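Local coordinates for methylmalonyl-CoA carboxyltransferase 5S subunit (Propionibacterium freudenreichii subsp. shermanii, PDB 1RQB), which catalyses the transfer of a carboxyl group from the biotin of the 1.3S subunit to pyruvate, forming oxaloacetate in the cobalt-dependent step of transcarboxylase, at residues Tyr114-Lys125 and Asp447-Leu455. Sequence-based numbering, arbitrary orientation.
Sequences YNDEVVDRFVDK and DEDVLTYAL
The Y114 ring meets A454 O at its edge, near the ring plane, and its OH donates a 3.0 Å hydrogen bond to A454 O from 35° above the carbonyl plane. L455 CD2 lies obliquely to this ring, 4.0 Å from Y114 CZ; L455 CD1, 3.8 Å from F122 CE1, and L451 CD1 both approach the F122 ring obliquely. F122 CG is anti to the backbone N (chi1 -178°), which carries the ring to L455. The R121 guanidinium presents its edge to D447, but R121 NH1 to D447 OD2 is a long 3.6 Å salt bridge, reinforced by a bridging water. Between these ends L451 is a knob among V118, R121, F122 and K125, its CD1 3.9 Å from F122 CA. Replacing Y114 by a phenylalanine would probably leave A454 O without this donor. K125 CD packs 3.5 Å from E448 OE1 and a second water links K125 NZ to E448 OE2, though their strongest polar partners are E128 and N129, respectively. The helices cross at -129°, joining the pyruvate carboxyltransferase TIM barrel to the conserved carboxylase domain. The long ion pair and two water bridges at the charged margin suggest that apolar packing round L451 and the tyrosine bond at the opposite end probably fix the fit more than charges do.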
# COMPACT_ATOMS: atom_id res chain seq x y z
N TYR A 114 -36.86 3.03 9.12
CA TYR A 114 -37.69 3.82 10.04
C TYR A 114 -38.76 4.57 9.25
O TYR A 114 -38.63 4.78 8.04
CB TYR A 114 -36.84 4.85 10.80
CG TYR A 114 -35.86 4.22 11.74
CD1 TYR A 114 -34.60 3.82 11.30
CD2 TYR A 114 -36.21 3.96 13.06
CE1 TYR A 114 -33.72 3.15 12.14
CE2 TYR A 114 -35.35 3.29 13.91
CZ TYR A 114 -34.11 2.89 13.45
OH TYR A 114 -33.26 2.20 14.27
N ASN A 115 -39.82 4.97 9.96
CA ASN A 115 -40.88 5.77 9.34
C ASN A 115 -40.25 7.09 8.90
O ASN A 115 -39.29 7.57 9.51
CB ASN A 115 -42.01 6.00 10.36
CG ASN A 115 -42.99 7.08 9.93
OD1 ASN A 115 -42.74 8.27 10.14
ND2 ASN A 115 -44.10 6.68 9.31
N ASP A 116 -40.80 7.68 7.85
CA ASP A 116 -40.28 8.93 7.26
C ASP A 116 -40.07 10.03 8.30
O ASP A 116 -39.14 10.82 8.17
CB ASP A 116 -41.23 9.43 6.16
CG ASP A 116 -41.10 8.63 4.86
OD1 ASP A 116 -40.08 7.92 4.67
OD2 ASP A 116 -42.01 8.73 4.00
N GLU A 117 -40.91 10.11 9.33
CA GLU A 117 -40.78 11.19 10.32
C GLU A 117 -39.49 11.05 11.13
O GLU A 117 -38.91 12.06 11.54
CB GLU A 117 -41.96 11.21 11.30
CG GLU A 117 -41.96 10.05 12.27
CD GLU A 117 -43.21 10.00 13.14
OE1 GLU A 117 -43.85 11.05 13.37
OE2 GLU A 117 -43.54 8.89 13.60
N VAL A 118 -39.05 9.83 11.40
CA VAL A 118 -37.81 9.64 12.16
C VAL A 118 -36.62 10.09 11.30
O VAL A 118 -35.68 10.72 11.78
CB VAL A 118 -37.60 8.17 12.57
CG1 VAL A 118 -36.31 8.04 13.41
CG2 VAL A 118 -38.80 7.68 13.36
N VAL A 119 -36.68 9.77 10.01
CA VAL A 119 -35.61 10.17 9.08
C VAL A 119 -35.56 11.70 9.03
O VAL A 119 -34.49 12.30 9.07
CB VAL A 119 -35.87 9.59 7.67
CG1 VAL A 119 -34.85 10.12 6.68
CG2 VAL A 119 -35.84 8.07 7.71
N ASP A 120 -36.73 12.33 8.96
CA ASP A 120 -36.79 13.80 8.89
C ASP A 120 -36.12 14.42 10.12
O ASP A 120 -35.32 15.34 10.01
CB ASP A 120 -38.24 14.31 8.81
CG ASP A 120 -38.78 14.33 7.40
OD1 ASP A 120 -38.07 14.87 6.51
OD2 ASP A 120 -39.91 13.83 7.17
N ARG A 121 -36.48 13.91 11.30
CA ARG A 121 -35.93 14.46 12.55
C ARG A 121 -34.43 14.22 12.68
O ARG A 121 -33.71 15.09 13.18
CB ARG A 121 -36.65 13.88 13.76
CG ARG A 121 -38.10 14.37 13.87
CD ARG A 121 -38.77 13.78 15.08
NE ARG A 121 -40.11 14.31 15.30
CZ ARG A 121 -40.37 15.44 15.96
NH1 ARG A 121 -39.38 16.16 16.48
NH2 ARG A 121 -41.62 15.83 16.14
N PHE A 122 -33.94 13.06 12.25
CA PHE A 122 -32.51 12.77 12.37
C PHE A 122 -31.71 13.73 11.49
O PHE A 122 -30.72 14.33 11.93
CB PHE A 122 -32.19 11.34 11.94
CG PHE A 122 -30.73 10.97 12.10
CD1 PHE A 122 -30.28 10.37 13.27
CD2 PHE A 122 -29.81 11.28 11.10
CE1 PHE A 122 -28.91 10.09 13.46
CE2 PHE A 122 -28.42 11.00 11.28
CZ PHE A 122 -27.98 10.41 12.46
N VAL A 123 -32.12 13.87 10.24
CA VAL A 123 -31.41 14.75 9.31
C VAL A 123 -31.47 16.19 9.81
O VAL A 123 -30.47 16.91 9.79
CB VAL A 123 -32.01 14.63 7.90
CG1 VAL A 123 -31.43 15.69 6.99
CG2 VAL A 123 -31.72 13.24 7.36
N ASP A 124 -32.64 16.61 10.29
CA ASP A 124 -32.80 17.98 10.80
C ASP A 124 -31.83 18.25 11.96
O ASP A 124 -31.17 19.28 11.98
CB ASP A 124 -34.25 18.22 11.26
CG ASP A 124 -34.44 19.56 11.96
OD1 ASP A 124 -34.47 19.57 13.21
OD2 ASP A 124 -34.53 20.59 11.26
N LYS A 125 -31.75 17.34 12.93
CA LYS A 125 -30.84 17.54 14.08
C LYS A 125 -29.37 17.44 13.65
O LYS A 125 -28.52 18.15 14.19
CB LYS A 125 -31.14 16.53 15.20
CG LYS A 125 -32.39 16.88 15.99
CD LYS A 125 -32.16 18.22 16.69
CE LYS A 125 -33.38 18.69 17.46
NZ LYS A 125 -33.15 20.04 18.05
N ASP A 447 -34.34 15.65 21.57
CA ASP A 447 -34.70 14.78 20.44
C ASP A 447 -33.48 13.92 20.10
O ASP A 447 -33.61 12.79 19.62
CB ASP A 447 -35.10 15.60 19.21
CG ASP A 447 -36.41 16.36 19.41
OD1 ASP A 447 -37.19 16.01 20.32
OD2 ASP A 447 -36.67 17.30 18.63
N GLU A 448 -32.28 14.45 20.35
CA GLU A 448 -31.05 13.69 20.08
C GLU A 448 -31.06 12.39 20.88
O GLU A 448 -30.68 11.34 20.36
CB GLU A 448 -29.80 14.51 20.45
CG GLU A 448 -29.45 15.66 19.52
CD GLU A 448 -30.20 16.96 19.81
OE1 GLU A 448 -29.76 18.01 19.29
OE2 GLU A 448 -31.21 16.93 20.54
N ASP A 449 -31.48 12.45 22.15
CA ASP A 449 -31.52 11.27 23.01
C ASP A 449 -32.64 10.32 22.56
O ASP A 449 -32.50 9.11 22.66
CB ASP A 449 -31.73 11.69 24.48
CG ASP A 449 -30.44 11.66 25.29
OD1 ASP A 449 -29.34 11.82 24.71
OD2 ASP A 449 -30.53 11.49 26.53
N VAL A 450 -33.76 10.87 22.08
CA VAL A 450 -34.83 9.99 21.58
C VAL A 450 -34.31 9.25 20.35
O VAL A 450 -34.59 8.06 20.16
CB VAL A 450 -36.11 10.80 21.21
CG1 VAL A 450 -37.17 9.88 20.62
CG2 VAL A 450 -36.66 11.51 22.46
N LEU A 451 -33.53 9.94 19.53
CA LEU A 451 -32.95 9.31 18.33
C LEU A 451 -32.00 8.19 18.77
O LEU A 451 -31.99 7.10 18.19
CB LEU A 451 -32.21 10.35 17.49
CG LEU A 451 -33.15 11.31 16.77
CD1 LEU A 451 -32.40 12.53 16.26
CD2 LEU A 451 -33.83 10.57 15.61
N THR A 452 -31.20 8.45 19.80
CA THR A 452 -30.27 7.41 20.26
C THR A 452 -31.07 6.17 20.67
O THR A 452 -30.68 5.04 20.36
CB THR A 452 -29.41 7.89 21.45
OG1 THR A 452 -28.55 8.94 20.99
CG2 THR A 452 -28.55 6.75 22.01
N TYR A 453 -32.19 6.38 21.34
CA TYR A 453 -33.03 5.25 21.79
C TYR A 453 -33.67 4.56 20.58
O TYR A 453 -33.74 3.33 20.53
CB TYR A 453 -34.13 5.74 22.73
CG TYR A 453 -35.08 4.64 23.13
CD1 TYR A 453 -34.68 3.63 24.00
CD2 TYR A 453 -36.36 4.58 22.58
CE1 TYR A 453 -35.53 2.57 24.31
CE2 TYR A 453 -37.23 3.52 22.89
CZ TYR A 453 -36.80 2.52 23.75
OH TYR A 453 -37.64 1.47 24.05
N ALA A 454 -34.13 5.33 19.61
CA ALA A 454 -34.77 4.73 18.42
C ALA A 454 -33.77 3.92 17.60
O ALA A 454 -34.10 2.88 17.05
CB ALA A 454 -35.39 5.84 17.55
N LEU A 455 -32.53 4.41 17.54
CA LEU A 455 -31.49 3.75 16.73
C LEU A 455 -30.88 2.54 17.44
O LEU A 455 -30.56 1.55 16.79
CB LEU A 455 -30.38 4.76 16.39
CG LEU A 455 -30.79 5.92 15.49
CD1 LEU A 455 -29.68 6.96 15.41
CD2 LEU A 455 -31.12 5.39 14.11
O HOH W 1 -36.52 16.42 15.96
O HOH W 2 -32.48 19.20 20.97